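Local coordinates for protein putative HAD-hydrolase YfnB (PDB 3ED5) that is a putative hydrolase of the HAD-like superfamily, YjjG family, that may act as a 5'-nucleotidase, at residues F12-D16 / T17-F21; D184-T187 / A188-G192; K208-P212 / E213-T217; E224-Y227 / H228-N231. All coordinates share one frame; numbering follows the deposited sequence.

Contact 1. Residues F12-D16 / T17-F21; sequences FDVDD and TILDF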
# COMPACT_ATOMS: atom_id res chain seq x y z
N PHE A 12 -4.62 -7.79 3.40
CA PHE A 12 -3.71 -6.75 3.87
C PHE A 12 -3.19 -5.94 2.69
O PHE A 12 -2.70 -6.48 1.71
CB PHE A 12 -2.48 -7.38 4.55
CG PHE A 12 -2.70 -7.75 5.98
CD1 PHE A 12 -2.45 -6.85 7.02
CD2 PHE A 12 -3.13 -9.05 6.31
CE1 PHE A 12 -2.68 -7.23 8.37
CE2 PHE A 12 -3.33 -9.44 7.65
CZ PHE A 12 -3.11 -8.53 8.67
N ASP A 13 -3.28 -4.63 2.83
CA ASP A 13 -2.49 -3.71 2.03
C ASP A 13 -1.00 -3.89 2.41
O ASP A 13 -0.68 -4.41 3.48
CB ASP A 13 -2.98 -2.28 2.32
CG ASP A 13 -2.12 -1.22 1.65
OD1 ASP A 13 -2.13 -1.12 0.40
OD2 ASP A 13 -1.47 -0.50 2.40
N VAL A 14 -0.08 -3.45 1.53
CA VAL A 14 1.36 -3.61 1.79
C VAL A 14 1.94 -2.32 2.38
O VAL A 14 2.43 -2.28 3.53
CB VAL A 14 2.14 -3.97 0.47
CG1 VAL A 14 3.66 -4.09 0.74
CG2 VAL A 14 1.66 -5.35 -0.07
N ASP A 15 1.90 -1.27 1.57
CA ASP A 15 2.72 -0.08 1.89
C ASP A 15 2.15 0.75 3.03
O ASP A 15 1.00 1.21 2.97
CB ASP A 15 2.95 0.76 0.62
CG ASP A 15 3.82 0.04 -0.36
OD1 ASP A 15 4.72 -0.69 0.10
OD2 ASP A 15 3.63 0.20 -1.58
N ASP A 16 2.98 0.93 4.03
CA ASP A 16 2.65 1.63 5.28
C ASP A 16 1.53 0.92 6.02
O ASP A 16 0.89 1.52 6.87
CB ASP A 16 2.34 3.11 5.03
CG ASP A 16 3.56 3.84 4.52
OD1 ASP A 16 4.67 3.54 5.02
OD2 ASP A 16 3.37 4.70 3.65
N THR A 17 1.35 -0.37 5.73
CA THR A 17 0.43 -1.23 6.50
C THR A 17 1.28 -2.30 7.17
O THR A 17 1.31 -2.37 8.39
CB THR A 17 -0.67 -1.82 5.59
OG1 THR A 17 -1.42 -0.74 5.02
CG2 THR A 17 -1.64 -2.72 6.41
N ILE A 18 2.03 -3.09 6.37
CA ILE A 18 2.98 -4.07 6.93
C ILE A 18 4.45 -3.77 6.58
O ILE A 18 5.32 -4.18 7.32
CB ILE A 18 2.61 -5.56 6.56
CG1 ILE A 18 2.51 -5.74 5.03
CG2 ILE A 18 1.33 -5.95 7.30
CD1 ILE A 18 2.07 -7.19 4.53
N LEU A 19 4.70 -3.08 5.48
CA LEU A 19 6.06 -2.63 5.14
C LEU A 19 6.12 -1.13 5.36
O LEU A 19 5.13 -0.44 5.11
CB LEU A 19 6.40 -2.96 3.67
CG LEU A 19 6.60 -4.45 3.38
CD1 LEU A 19 7.02 -4.63 1.89
CD2 LEU A 19 7.65 -5.04 4.30
N ASP A 20 7.29 -0.63 5.77
CA ASP A 20 7.44 0.78 6.05
C ASP A 20 7.83 1.46 4.72
O ASP A 20 9.03 1.62 4.42
CB ASP A 20 8.49 0.96 7.17
CG ASP A 20 8.70 2.44 7.58
OD1 ASP A 20 8.18 3.37 6.95
OD2 ASP A 20 9.41 2.65 8.55
N PHE A 21 6.81 1.80 3.93
CA PHE A 21 7.03 2.40 2.63
C PHE A 21 7.63 3.78 2.77
O PHE A 21 8.48 4.17 1.97
CB PHE A 21 5.74 2.51 1.82
CG PHE A 21 5.95 3.08 0.45
CD1 PHE A 21 6.40 2.26 -0.60
CD2 PHE A 21 5.77 4.46 0.21
CE1 PHE A 21 6.60 2.79 -1.88
CE2 PHE A 21 5.99 4.99 -1.07
CZ PHE A 21 6.40 4.14 -2.12
O HOH W 1 5.41 4.03 7.59
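The carbonyl oxygen of Val14 is gripped by three successive backbone amides, those of Thr17, Ile18 and Leu19. The bond from Leu19 N to Val14 O, 3.1 Å long, is almost straight at 176°, whereas Thr17 N sits well above the carbonyl plane. Returning the favour, Asp16 N donates to Leu19 O at 2.8 Å, and the chain is folded back on itself. In the conformer of Asp13 described here, Thr17 OG1 donates to the anti lone pair of Asp13 OD2, 2.6 Å away; the other oxygen of Asp13 pairs with Lys158. This is the DxDxT segment of the HAD fold, which follows the first strand of the Rossmann-like sheet, and by similarity Asp13 is its nucleophile. Asp15 lays its carboxylate obliquely against the ring of Phe21, Asp15 CG lying 3.4 Å from Phe21 CD1, with the two planes 42° apart. Arg135 and Gln132 hold its two oxygens, so a leucine here would probably leave Arg135 without its charge partner and Gln132 without its acceptor. Asp16, with CG anti to its carbonyl carbon (chi1 -65°), brings OD1 to the start of helix 21-35, where it accepts from Gln22 N. A water bridges this OD1 to OD1 of Asp20, the N-cap residue, which itself accepts from Ala23 N. On the buried side, Val14 CG1 and Leu19 CD1 lie side by side at 3.6 Å.

Contact 2. Residues D184-T187 / A188-G192; sequences DSLT and ADIKG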
# COMPACT_ATOMS: atom_id res chain seq x y z
N ASP A 184 -3.77 1.31 5.32
CA ASP A 184 -3.56 2.67 5.82
C ASP A 184 -4.23 3.75 4.96
O ASP A 184 -4.31 4.91 5.39
CB ASP A 184 -2.05 2.96 5.82
CG ASP A 184 -1.51 3.10 4.43
OD1 ASP A 184 -1.74 2.20 3.60
OD2 ASP A 184 -0.85 4.12 4.16
N SER A 185 -4.68 3.38 3.76
CA SER A 185 -5.26 4.37 2.84
C SER A 185 -6.78 4.47 2.97
O SER A 185 -7.51 3.50 2.71
CB SER A 185 -4.89 4.06 1.38
OG SER A 185 -5.67 4.88 0.50
N LEU A 186 -7.28 5.64 3.37
CA LEU A 186 -8.73 5.86 3.41
C LEU A 186 -9.36 5.67 2.04
O LEU A 186 -10.48 5.13 1.93
CB LEU A 186 -9.04 7.28 3.88
CG LEU A 186 -8.76 7.56 5.35
CD1 LEU A 186 -9.06 9.06 5.58
CD2 LEU A 186 -9.69 6.72 6.18
N THR A 187 -8.63 6.10 1.01
CA THR A 187 -9.17 6.13 -0.34
C THR A 187 -9.07 4.81 -1.08
O THR A 187 -9.98 4.51 -1.87
CB THR A 187 -8.56 7.26 -1.20
OG1 THR A 187 -7.14 7.11 -1.28
CG2 THR A 187 -8.87 8.65 -0.59
N ALA A 188 -8.01 4.03 -0.87
CA ALA A 188 -7.85 2.77 -1.59
C ALA A 188 -8.40 1.65 -0.76
O ALA A 188 -9.13 0.78 -1.29
CB ALA A 188 -6.39 2.48 -1.89
N ASP A 189 -8.04 1.62 0.53
CA ASP A 189 -8.35 0.43 1.37
C ASP A 189 -9.68 0.54 2.07
O ASP A 189 -10.51 -0.39 2.01
CB ASP A 189 -7.24 0.19 2.41
CG ASP A 189 -5.89 -0.04 1.78
OD1 ASP A 189 -5.81 -0.87 0.85
OD2 ASP A 189 -4.93 0.65 2.21
N ILE A 190 -9.93 1.66 2.73
CA ILE A 190 -11.14 1.77 3.52
C ILE A 190 -12.36 2.00 2.63
O ILE A 190 -13.32 1.26 2.70
CB ILE A 190 -11.02 2.82 4.64
CG1 ILE A 190 -9.73 2.59 5.47
CG2 ILE A 190 -12.27 2.81 5.50
CD1 ILE A 190 -9.57 1.14 6.09
N LYS A 191 -12.29 2.99 1.74
CA LYS A 191 -13.35 3.20 0.76
C LYS A 191 -13.52 1.95 -0.09
O LYS A 191 -14.63 1.51 -0.33
CB LYS A 191 -13.07 4.41 -0.12
CG LYS A 191 -14.19 4.72 -1.13
CD LYS A 191 -13.54 5.36 -2.40
CE LYS A 191 -13.12 6.79 -2.20
NZ LYS A 191 -11.73 7.04 -2.76
N GLY A 192 -12.40 1.37 -0.53
CA GLY A 192 -12.42 0.12 -1.30
C GLY A 192 -13.21 -0.99 -0.60
O GLY A 192 -14.17 -1.57 -1.18
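Asp189 reaches back along its helix to Ser185, and its side chain can be followed atom by atom. CB rests 3.3 Å from Ser185 O; CG, anti to the carbonyl carbon (chi1 -59°), swings toward the helix start; OD2 then accepts from Ser185 N at 3.1 Å, on its anti side and 16° out of the carboxylate plane. OD1 makes a salt bridge with Lys158, the lysine that also pairs with Asp13. A leucine in its place would probably leave Ser185 N without this acceptor and deprive Lys158 of a carboxylate partner. Ser185 answers from the other direction as N-cap: its OG accepts from Ala188 N at 2.8 Å. Two amides converge on Ser185 O, that of Ile190 in the carbonyl plane and that of Asp189 tilted 32° from it. The bonds to Ile190 N and, from Leu186 O, to Lys191 N span five residues, the mark of a wider pi-type turn. Lys191 folds its bent chain back so that NZ meets Thr187 O at 3.2 Å. The OG1 of Thr187 bonds instead to Glu60 of helix 42-60. Leu186 CD2 and Ile190 CG1 touch lightly at 4.2 Å. Residues 184-192 open helix 186-195 of a beta-alpha-beta unit: Leu186 and Ile190 pack on strand 199-203, while Thr187, Ala188 and Lys191 meet helix 42-60.

Contact 3. Residues K208-P212 / E213-T217; sequences KPNVP and EIIPT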
# COMPACT_ATOMS: atom_id res chain seq x y z
N LYS A 208 -3.76 10.74 11.70
CA LYS A 208 -4.10 11.63 10.60
C LYS A 208 -5.58 11.92 10.62
O LYS A 208 -6.38 11.09 11.09
CB LYS A 208 -3.71 10.99 9.26
CG LYS A 208 -2.20 10.88 9.09
CD LYS A 208 -1.87 10.16 7.77
CE LYS A 208 -0.37 9.87 7.67
NZ LYS A 208 0.46 11.10 7.63
N PRO A 209 -5.96 13.11 10.16
CA PRO A 209 -7.38 13.40 10.09
C PRO A 209 -8.07 12.57 9.02
O PRO A 209 -7.44 12.04 8.09
CB PRO A 209 -7.42 14.89 9.70
CG PRO A 209 -6.16 15.09 8.96
CD PRO A 209 -5.14 14.24 9.67
N ASN A 210 -9.37 12.44 9.17
CA ASN A 210 -10.15 11.81 8.14
C ASN A 210 -10.85 12.86 7.26
O ASN A 210 -12.05 13.08 7.40
CB ASN A 210 -11.17 10.87 8.80
CG ASN A 210 -11.76 9.90 7.80
OD1 ASN A 210 -11.85 10.19 6.60
ND2 ASN A 210 -12.16 8.73 8.29
N VAL A 211 -10.09 13.50 6.36
CA VAL A 211 -10.61 14.61 5.54
C VAL A 211 -11.82 14.19 4.68
O VAL A 211 -12.86 14.88 4.69
CB VAL A 211 -9.50 15.31 4.67
CG1 VAL A 211 -10.01 16.62 4.08
CG2 VAL A 211 -8.21 15.54 5.49
N PRO A 212 -11.73 13.03 3.98
CA PRO A 212 -12.90 12.60 3.19
C PRO A 212 -14.09 12.06 4.00
O PRO A 212 -15.18 11.85 3.43
CB PRO A 212 -12.34 11.51 2.27
CG PRO A 212 -11.12 11.03 2.95
CD PRO A 212 -10.55 12.19 3.71
N GLU A 213 -13.88 11.85 5.30
CA GLU A 213 -14.88 11.23 6.19
C GLU A 213 -15.30 9.85 5.69
O GLU A 213 -16.50 9.55 5.61
CB GLU A 213 -16.10 12.12 6.40
CG GLU A 213 -15.77 13.47 7.01
CD GLU A 213 -17.01 14.33 7.22
OE1 GLU A 213 -18.13 13.77 7.38
OE2 GLU A 213 -16.87 15.57 7.24
N ILE A 214 -14.31 9.03 5.34
CA ILE A 214 -14.53 7.63 4.96
C ILE A 214 -14.40 6.83 6.26
O ILE A 214 -13.28 6.69 6.80
CB ILE A 214 -13.48 7.20 3.91
CG1 ILE A 214 -13.67 8.02 2.63
CG2 ILE A 214 -13.56 5.69 3.64
CD1 ILE A 214 -12.54 7.89 1.63
N ILE A 215 -15.52 6.31 6.76
CA ILE A 215 -15.54 5.74 8.12
C ILE A 215 -15.24 4.22 8.17
O ILE A 215 -16.04 3.40 7.72
CB ILE A 215 -16.88 6.03 8.88
CG1 ILE A 215 -17.27 7.52 8.82
CG2 ILE A 215 -16.82 5.50 10.36
CD1 ILE A 215 -16.21 8.51 9.32
N PRO A 216 -14.10 3.85 8.78
CA PRO A 216 -13.72 2.43 8.87
C PRO A 216 -14.49 1.68 9.97
O PRO A 216 -15.02 2.33 10.88
CB PRO A 216 -12.24 2.52 9.24
CG PRO A 216 -12.15 3.76 10.08
CD PRO A 216 -13.13 4.73 9.45
N THR A 217 -14.52 0.35 9.92
CA THR A 217 -15.13 -0.42 11.02
C THR A 217 -14.28 -0.27 12.27
O THR A 217 -14.83 -0.12 13.37
CB THR A 217 -15.26 -1.93 10.68
OG1 THR A 217 -15.80 -2.04 9.35
CG2 THR A 217 -16.18 -2.68 11.69
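Residues Asn210 to Glu213 form a type I beta turn, closed by Glu213 N bonding to Asn210 O at 3.0 Å, with the donor standing well above the carbonyl plane. The side chain of Asn210 then carries the grip one residue further. Its CG lies anti to the backbone N (chi1 -164°), which swings the amide over the turn toward the chain that leaves it. There both ends of the amide are used on one residue: OD1 accepts from Ile214 N at 3.0 Å, and ND2 donates to Ile214 O at 2.8 Å. The second bond is nearly straight, 172° at the hydrogen, and Ile214 O lies in the plane of the Asn210 amide, although the donor approaches that carbonyl from above its own plane. Gripped at both its oxygen and its nitrogen, the amide is fixed in rotation. At the exit of the turn, CB and CG of Pro212 meet the CG1 branch of Ile214, whose CD1 lies 3.7 Å from Pro212 CB; the two side chains meet at a slant. Beyond this surface stretch, Asn210, Pro212 and Ile214 all reach helix 186-195, touching Leu186 or Ile190, and Pro216 packs on Trp202 and Thr200. The arrangement is that of a connecting loop, tied by a beta turn and a side chain bonded to the main chain, between strands 199-203 and 218-220 of a Rossmann-like sheet.

Contact 4. Residues E224-Y227 / H228-N231; sequences EELY and HILN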
# COMPACT_ATOMS: atom_id res chain seq x y z
N GLU A 224 -0.34 -4.64 16.57
CA GLU A 224 -0.66 -5.57 17.67
C GLU A 224 -2.08 -5.36 18.21
O GLU A 224 -2.64 -6.27 18.84
CB GLU A 224 0.37 -5.48 18.80
CG GLU A 224 0.43 -4.10 19.47
CD GLU A 224 1.49 -4.00 20.59
OE1 GLU A 224 2.49 -4.75 20.56
OE2 GLU A 224 1.32 -3.16 21.50
N GLU A 225 -2.68 -4.20 17.94
CA GLU A 225 -4.09 -3.98 18.33
C GLU A 225 -5.04 -4.95 17.59
O GLU A 225 -6.19 -5.08 17.99
CB GLU A 225 -4.51 -2.54 18.08
CG GLU A 225 -3.74 -1.52 18.94
CD GLU A 225 -4.11 -0.11 18.55
OE1 GLU A 225 -5.30 0.18 18.46
OE2 GLU A 225 -3.22 0.70 18.29
N LEU A 226 -4.57 -5.60 16.53
CA LEU A 226 -5.39 -6.58 15.82
C LEU A 226 -5.72 -7.82 16.62
O LEU A 226 -6.75 -8.44 16.36
CB LEU A 226 -4.77 -6.99 14.49
CG LEU A 226 -4.99 -6.00 13.36
CD1 LEU A 226 -4.08 -6.42 12.19
CD2 LEU A 226 -6.47 -5.92 12.89
N TYR A 227 -4.86 -8.19 17.59
CA TYR A 227 -5.15 -9.38 18.42
C TYR A 227 -6.51 -9.26 19.08
O TYR A 227 -7.34 -10.19 19.04
CB TYR A 227 -4.05 -9.64 19.45
CG TYR A 227 -2.74 -10.02 18.79
CD1 TYR A 227 -2.65 -11.17 18.01
CD2 TYR A 227 -1.60 -9.23 18.96
CE1 TYR A 227 -1.46 -11.54 17.38
CE2 TYR A 227 -0.38 -9.59 18.34
CZ TYR A 227 -0.33 -10.76 17.56
OH TYR A 227 0.84 -11.13 16.93
N HIS A 228 -6.77 -8.11 19.69
CA HIS A 228 -8.05 -7.91 20.34
C HIS A 228 -9.22 -7.81 19.36
O HIS A 228 -10.27 -8.36 19.63
CB HIS A 228 -8.02 -6.69 21.29
CG HIS A 228 -7.29 -6.97 22.56
ND1 HIS A 228 -6.83 -5.97 23.39
CD2 HIS A 228 -6.92 -8.14 23.14
CE1 HIS A 228 -6.25 -6.51 24.44
NE2 HIS A 228 -6.28 -7.82 24.32
N ILE A 229 -9.03 -7.11 18.25
CA ILE A 229 -10.10 -6.96 17.25
C ILE A 229 -10.48 -8.32 16.66
O ILE A 229 -11.68 -8.61 16.41
CB ILE A 229 -9.67 -5.95 16.15
CG1 ILE A 229 -9.78 -4.52 16.75
CG2 ILE A 229 -10.49 -6.05 14.87
CD1 ILE A 229 -8.99 -3.50 15.94
N LEU A 230 -9.47 -9.17 16.49
CA LEU A 230 -9.67 -10.50 15.89
C LEU A 230 -10.04 -11.53 16.95
O LEU A 230 -10.36 -12.70 16.61
CB LEU A 230 -8.41 -10.92 15.14
CG LEU A 230 -8.06 -10.03 13.95
CD1 LEU A 230 -6.73 -10.50 13.34
CD2 LEU A 230 -9.16 -10.02 12.88
N ASN A 231 -9.98 -11.12 18.22
CA ASN A 231 -10.24 -11.98 19.38
C ASN A 231 -9.40 -13.25 19.35
O ASN A 231 -9.93 -14.37 19.43
CB ASN A 231 -11.73 -12.31 19.52
CG ASN A 231 -12.05 -13.00 20.84
OD1 ASN A 231 -11.34 -12.81 21.83
ND2 ASN A 231 -13.11 -13.81 20.84
O HOH W 2 -4.59 -6.46 20.77
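Leu226 and Leu230 stand one helical turn apart, and their contact is made by the side of one and a branch of the other: Leu230 CD1 comes within 4.2 Å of Leu226 CB. The CG of Leu230, anti to its carbonyl carbon (chi1 -64°), leans back over the preceding turn and settles 3.2 Å from Leu226 O. That same oxygen accepts from Leu230 N at 2.8 Å, so amide and side chain of Leu230 both face it. Ile229 turns along another line of the helix. Its CG1 branch lies beside Glu225 O, with CD1 3.8 Å from that oxygen, while its CG2 only brushes Leu226 CD2 at 4.5 Å; the backbone bond from Ile229 N to Glu225 O is weak at 3.5 Å. His228 lies on the exposed side, and a water that lies over one face of its imidazole, offset toward the rim, links His228 N to Glu224 O. Tyr227 is buried against Leu111 of helix 108-116, and its OH bonds to Asn114. Leu226 and Leu230 pack on the same helix and on strand 9-12, and both Leu226 and Ile229 reach strand 218-220. The chain ends the helix at Asn231, whose positive phi (53°), with two bonds back into the last turn, makes a Schellman motif, the familiar C-terminal stop of an alpha-helix, here in the last helix after the edge strand of the sheet.

How the contacts relate
Contact 1 is the buried member, its centre about 5 Å from the centre of the chain, and contact 2, partly buried, adjoins it: the carboxylates of Asp13 and Asp184, like charges, lie close together. Around this presumed active site the chemistry is acidic and rich in caps. Contact 3, at the surface, replaces carboxylates with one neutral amide, yet is joined to contact 2 through apolar packing of Ile214 on Ile190. Contact 4, farthest out but still partly buried, relies mainly on aliphatic side chains and touches contact 1 where Leu226 CD1 meets Phe12 CE1. Contacts 1, 2 and 4 each involve a helix end, whereas contact 3 is loop alone.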